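Local coordinates for DBF2 kinase activator protein MOB1 (Saccharomyces cerevisiae, PDB 2HJN) that activates the DBF2 protein kinase by binding it as a subunit, enabling its phosphorylation by CDC15 in the mitotic exit network of budding yeast, at residues 53-57 against 228-233; 177-181 against 205-209. All coordinates share one frame; numbering follows the deposited sequence.

Interaction 1 of 2, residues 53-57 against 228-233; sequences VEMTL and ELVMEL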
loop_
_atom_site.group_PDB
_atom_site.type_symbol
_atom_site.label_atom_id
_atom_site.label_comp_id
_atom_site.label_asym_id
_atom_site.label_seq_id
_atom_site.Cartn_x
_atom_site.Cartn_y
_atom_site.Cartn_z
ATOM N N VAL A 53 12.515 -18.243 2.095
ATOM C CA VAL A 53 13.689 -17.338 2.154
ATOM C C VAL A 53 14.413 -17.104 0.791
ATOM O O VAL A 53 14.928 -16.004 0.524
ATOM C CB VAL A 53 14.689 -17.757 3.276
ATOM C CG1 VAL A 53 15.966 -16.902 3.231
ATOM C CG2 VAL A 53 14.023 -17.657 4.675
ATOM N N GLU A 54 14.468 -18.124 -0.061
ATOM C CA GLU A 54 15.106 -17.987 -1.364
ATOM C C GLU A 54 14.305 -17.119 -2.332
ATOM O O GLU A 54 14.871 -16.356 -3.088
ATOM C CB GLU A 54 15.319 -19.342 -1.964
HETATM N N MSE A 55 12.991 -17.291 -2.339
HETATM C CA MSE A 55 12.063 -16.381 -3.039
HETATM C C MSE A 55 12.209 -14.921 -2.609
HETATM O O MSE A 55 12.134 -14.025 -3.453
HETATM C CB MSE A 55 10.622 -16.828 -2.764
HETATM C CG MSE A 55 9.528 -15.963 -3.374
HETATM SE SE MSE A 55 7.801 -16.673 -2.748
HETATM C CE MSE A 55 8.162 -16.797 -0.864
ATOM N N THR A 56 12.371 -14.702 -1.294
ATOM C CA THR A 56 12.600 -13.365 -0.736
ATOM C C THR A 56 13.889 -12.680 -1.206
ATOM O O THR A 56 13.892 -11.496 -1.548
ATOM C CB THR A 56 12.585 -13.372 0.805
ATOM O OG1 THR A 56 11.252 -13.648 1.258
ATOM C CG2 THR A 56 13.018 -12.010 1.344
ATOM N N LEU A 57 14.987 -13.415 -1.198
ATOM C CA LEU A 57 16.259 -12.842 -1.631
ATOM C C LEU A 57 16.224 -12.636 -3.164
ATOM O O LEU A 57 16.669 -11.612 -3.659
ATOM C CB LEU A 57 17.425 -13.774 -1.237
ATOM C CG LEU A 57 17.707 -14.001 0.257
ATOM C CD1 LEU A 57 18.786 -15.082 0.499
ATOM C CD2 LEU A 57 18.123 -12.680 0.864
ATOM N N GLU A 228 16.185 -17.341 9.602
ATOM C CA GLU A 228 17.146 -17.248 8.476
ATOM C C GLU A 228 16.984 -15.963 7.704
ATOM O O GLU A 228 17.965 -15.339 7.262
ATOM C CB GLU A 228 16.996 -18.435 7.482
ATOM C CG GLU A 228 18.018 -18.396 6.302
ATOM C CD GLU A 228 17.949 -19.604 5.369
ATOM O OE1 GLU A 228 17.060 -20.461 5.558
ATOM O OE2 GLU A 228 18.777 -19.713 4.425
ATOM N N LEU A 229 15.729 -15.562 7.522
ATOM C CA LEU A 229 15.435 -14.281 6.867
ATOM C C LEU A 229 16.118 -13.128 7.621
ATOM O O LEU A 229 16.804 -12.266 7.021
ATOM C CB LEU A 229 13.896 -14.101 6.812
ATOM C CG LEU A 229 13.214 -13.399 5.650
ATOM C CD1 LEU A 229 13.562 -11.986 5.747
ATOM C CD2 LEU A 229 13.739 -13.935 4.347
ATOM N N VAL A 230 15.913 -13.106 8.941
ATOM C CA VAL A 230 16.516 -12.079 9.792
ATOM C C VAL A 230 18.046 -12.150 9.643
ATOM O O VAL A 230 18.706 -11.111 9.534
ATOM C CB VAL A 230 16.137 -12.239 11.289
ATOM C CG1 VAL A 230 16.792 -11.126 12.123
ATOM C CG2 VAL A 230 14.625 -12.245 11.493
HETATM N N MSE A 231 18.596 -13.366 9.670
HETATM C CA MSE A 231 20.058 -13.588 9.444
HETATM C C MSE A 231 20.543 -12.987 8.108
HETATM O O MSE A 231 21.637 -12.441 8.044
HETATM C CB MSE A 231 20.422 -15.091 9.480
HETATM C CG MSE A 231 20.289 -15.803 10.811
HETATM SE SE MSE A 231 21.632 -15.222 12.103
HETATM C CE MSE A 231 20.602 -13.860 13.134
ATOM N N GLU A 232 19.734 -13.074 7.052
ATOM C CA GLU A 232 20.129 -12.529 5.729
ATOM C C GLU A 232 19.844 -11.023 5.543
ATOM O O GLU A 232 20.715 -10.269 5.072
ATOM C CB GLU A 232 19.474 -13.308 4.586
ATOM C CG GLU A 232 19.950 -14.774 4.390
ATOM C CD GLU A 232 21.378 -14.889 3.839
ATOM O OE1 GLU A 232 21.848 -13.977 3.098
ATOM O OE2 GLU A 232 22.023 -15.917 4.155
ATOM N N LEU A 233 18.626 -10.611 5.918
ATOM C CA LEU A 233 18.143 -9.232 5.728
ATOM C C LEU A 233 18.817 -8.237 6.638
ATOM O O LEU A 233 19.220 -7.161 6.173
ATOM C CB LEU A 233 16.615 -9.093 5.943
ATOM C CG LEU A 233 15.579 -9.581 4.939
ATOM C CD1 LEU A 233 14.437 -8.552 4.842
ATOM C CD2 LEU A 233 16.155 -9.891 3.562
#
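The backbone N of L233 donates to O of L229 at 2.7 Å, within the helical turn whose leucines face helix 49-58: L229 meets V53 and T56, and L233 more loosely meets T56 and L57. The contact itself is apolar. Its centre is one methyl, CD2 of L229, which enters between V53 and T56, side chains one turn apart. It lies 3.7 Å from V53 CG2, the two side chains sliding past each other in opposite directions, and meets T56 CG2 tip to tip at 3.6 Å. The threonine is turned for this: CG2 stands anti to its backbone N, while OG1 (chi1 -68°) folds back to the helix and makes a weak hydrogen bond to I52 O. Two glutamates border the patch through their carbons. E228 runs out extended past V53, its CD 4.0 Å from V53 CG1. E232 is bent at chi2, and its CB sits 4.0 Å from CD2 of L57, the two side chains crossing at about a right angle near the solvent. The segments run roughly parallel, their axes 10.5 Å apart and inclined by 26°. Helix 49-58 is thereby joined to the C-terminal helix 227-233, with T56 also resting on N202 of helix 198-214, Y185 of helix 165-187 and F189 of helix 189-194.

Interaction 2 of 2, residues 177-181 against 205-209; sequences LFRVY and FRHFC. With SO4 (sulfate ion), chain C.
Y181, its CG beside the backbone N (chi1 -83°), brings its ring between F205 and F208, whose CG atoms both stand trans to their own nitrogens and carry the phenyl groups across from the opposing helix. Together with F178 they make an aromatic cluster in the core of the helical bundle that characterises the Mob fold, where helices 165-187 and 198-214 run roughly antiparallel. Two T-shaped (edge-to-face) contacts run through Y181. F205 points its edge at one face of Y181, CD1 approaching Y181 CG to 3.6 Å with the planes at 68°. Y181 in turn presents its own edge to a face of F208, CE2 lying 3.7 Å from F208 CD1 and the planes at 66°. Its hydroxyl is hydrogen-bonded to OG of S204, which ties the far end of the ring to helix 198-214. F178 lies oblique to F205, its CE1 3.6 Å from F205 CE1, and takes F208 CE2 at its own ring edge, 4.0 Å from F178 CD1. L177 CB adds an aliphatic contact to F208 CE1, and the L177 side chain also packs on I90 of helix 75-97 and on L139, M140 and C143 of helix 132-147. R179 takes no part in the cluster; its extended side chain binds a sulfate, probably from the crystallisation liquor, which R175 also holds. The guanidinium meets the anion edge-on through two nearly straight hydrogen bonds, NH1 to sulfate O4 at 2.9 Å and NH2 to sulfate O2 at 3.1 Å.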
loop_
_atom_site.group_PDB
_atom_site.type_symbol
_atom_site.label_atom_id
_atom_site.label_comp_id
_atom_site.label_asym_id
_atom_site.label_seq_id
_atom_site.Cartn_x
_atom_site.Cartn_y
_atom_site.Cartn_z
ATOM N N LEU A 177 3.343 -7.743 16.609
ATOM C CA LEU A 177 3.466 -7.217 15.249
ATOM C C LEU A 177 4.348 -8.118 14.376
ATOM O O LEU A 177 4.065 -8.301 13.184
ATOM C CB LEU A 177 3.996 -5.773 15.288
ATOM C CG LEU A 177 3.043 -4.704 15.864
ATOM C CD1 LEU A 177 3.694 -3.290 15.874
ATOM C CD2 LEU A 177 1.672 -4.666 15.164
ATOM N N PHE A 178 5.394 -8.706 14.963
ATOM C CA PHE A 178 6.242 -9.688 14.221
ATOM C C PHE A 178 5.449 -10.817 13.603
ATOM O O PHE A 178 5.711 -11.143 12.473
ATOM C CB PHE A 178 7.416 -10.269 15.063
ATOM C CG PHE A 178 8.402 -11.119 14.241
ATOM C CD1 PHE A 178 9.620 -10.585 13.804
ATOM C CD2 PHE A 178 8.108 -12.457 13.944
ATOM C CE1 PHE A 178 10.508 -11.348 13.047
ATOM C CE2 PHE A 178 8.986 -13.243 13.142
ATOM C CZ PHE A 178 10.174 -12.683 12.703
ATOM N N ARG A 179 4.502 -11.422 14.345
ATOM C CA ARG A 179 3.629 -12.496 13.826
ATOM C C ARG A 179 2.878 -12.087 12.527
ATOM O O ARG A 179 2.552 -12.947 11.718
ATOM C CB ARG A 179 2.580 -12.906 14.899
ATOM C CG ARG A 179 3.260 -13.523 16.174
ATOM C CD ARG A 179 2.401 -13.811 17.393
ATOM N NE ARG A 179 3.334 -14.120 18.475
ATOM C CZ ARG A 179 3.138 -13.893 19.763
ATOM N NH1 ARG A 179 2.013 -13.360 20.178
ATOM N NH2 ARG A 179 4.093 -14.226 20.647
ATOM N N VAL A 180 2.569 -10.789 12.376
ATOM C CA VAL A 180 1.904 -10.269 11.137
ATOM C C VAL A 180 2.891 -10.314 9.983
ATOM O O VAL A 180 2.543 -10.771 8.884
ATOM C CB VAL A 180 1.344 -8.835 11.321
ATOM C CG1 VAL A 180 0.614 -8.392 10.036
ATOM C CG2 VAL A 180 0.374 -8.775 12.569
ATOM N N TYR A 181 4.125 -9.872 10.214
ATOM C CA TYR A 181 5.171 -10.026 9.165
ATOM C C TYR A 181 5.332 -11.495 8.784
ATOM O O TYR A 181 5.467 -11.814 7.585
ATOM C CB TYR A 181 6.555 -9.524 9.640
ATOM C CG TYR A 181 6.794 -8.034 9.521
ATOM C CD1 TYR A 181 6.852 -7.403 8.282
ATOM C CD2 TYR A 181 7.008 -7.267 10.671
ATOM C CE1 TYR A 181 7.103 -6.024 8.209
ATOM C CE2 TYR A 181 7.252 -5.932 10.605
ATOM C CZ TYR A 181 7.306 -5.313 9.376
ATOM O OH TYR A 181 7.586 -3.994 9.376
ATOM N N PHE A 205 10.768 -4.551 7.286
ATOM C CA PHE A 205 11.128 -5.673 8.143
ATOM C C PHE A 205 12.589 -5.583 8.671
ATOM O O PHE A 205 12.845 -5.905 9.850
ATOM C CB PHE A 205 10.903 -6.961 7.351
ATOM C CG PHE A 205 11.203 -8.232 8.116
ATOM C CD1 PHE A 205 10.340 -8.677 9.099
ATOM C CD2 PHE A 205 12.338 -8.990 7.815
ATOM C CE1 PHE A 205 10.605 -9.851 9.820
ATOM C CE2 PHE A 205 12.638 -10.198 8.513
ATOM C CZ PHE A 205 11.780 -10.623 9.511
ATOM N N ARG A 206 13.511 -5.197 7.786
ATOM C CA ARG A 206 14.902 -5.000 8.147
ATOM C C ARG A 206 15.016 -3.937 9.259
ATOM O O ARG A 206 15.733 -4.139 10.229
ATOM C CB ARG A 206 15.724 -4.552 6.908
ATOM C CG ARG A 206 17.201 -4.060 7.206
ATOM C CD ARG A 206 18.006 -3.633 5.911
ATOM N NE ARG A 206 17.707 -2.261 5.442
ATOM C CZ ARG A 206 17.277 -1.949 4.206
ATOM N NH1 ARG A 206 17.075 -2.916 3.302
ATOM N NH2 ARG A 206 17.044 -0.678 3.866
ATOM N N HIS A 207 14.351 -2.796 9.079
ATOM C CA HIS A 207 14.373 -1.691 10.054
ATOM C C HIS A 207 13.709 -2.130 11.389
ATOM O O HIS A 207 14.204 -1.787 12.492
ATOM C CB HIS A 207 13.747 -0.428 9.416
ATOM C CG HIS A 207 13.794 0.799 10.293
ATOM N ND1 HIS A 207 12.736 1.684 10.396
ATOM C CD2 HIS A 207 14.756 1.279 11.121
ATOM C CE1 HIS A 207 13.048 2.655 11.233
ATOM N NE2 HIS A 207 14.266 2.432 11.694
ATOM N N PHE A 208 12.628 -2.921 11.293
ATOM C CA PHE A 208 11.936 -3.480 12.482
ATOM C C PHE A 208 12.921 -4.346 13.305
ATOM O O PHE A 208 13.053 -4.165 14.510
ATOM C CB PHE A 208 10.701 -4.292 12.020
ATOM C CG PHE A 208 9.853 -4.868 13.145
ATOM C CD1 PHE A 208 8.699 -4.213 13.569
ATOM C CD2 PHE A 208 10.173 -6.100 13.729
ATOM C CE1 PHE A 208 7.862 -4.757 14.620
ATOM C CE2 PHE A 208 9.365 -6.672 14.754
ATOM C CZ PHE A 208 8.190 -6.003 15.194
ATOM N N CYS A 209 13.635 -5.253 12.619
ATOM C CA CYS A 209 14.572 -6.185 13.237
ATOM C C CYS A 209 15.837 -5.515 13.774
ATOM O O CYS A 209 16.326 -5.924 14.812
ATOM C CB CYS A 209 14.953 -7.317 12.272
ATOM S SG CYS A 209 13.554 -8.433 11.879
HETATM S S SO4 C . 2.447 -12.613 23.991
HETATM O O1 SO4 C . 3.104 -11.349 24.344
HETATM O O2 SO4 C . 3.519 -13.536 23.580
HETATM O O3 SO4 C . 1.596 -13.115 25.057
HETATM O O4 SO4 C . 1.514 -12.508 22.884
#

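F205 joins the two contacts. The edge of its ring serves interaction 2, while CE2 is 3.4 Å from CD1 of L229 and CD2 is 3.7 Å from CD1 of L233, both leucines of interaction 1; V230 CG2 adds a further touch at F205 CZ, 3.8 Å away. The contact centres are about 13 Å apart. Interaction 2 is near the centre of the chain and nested within the loop that interaction 1 closes nearer the periphery. The zinc site of C101, C106, H183 and H188 is not part of either: the side chain of Y181 is about 12 Å from the metal, and that of T56 about 11 Å from that of H188.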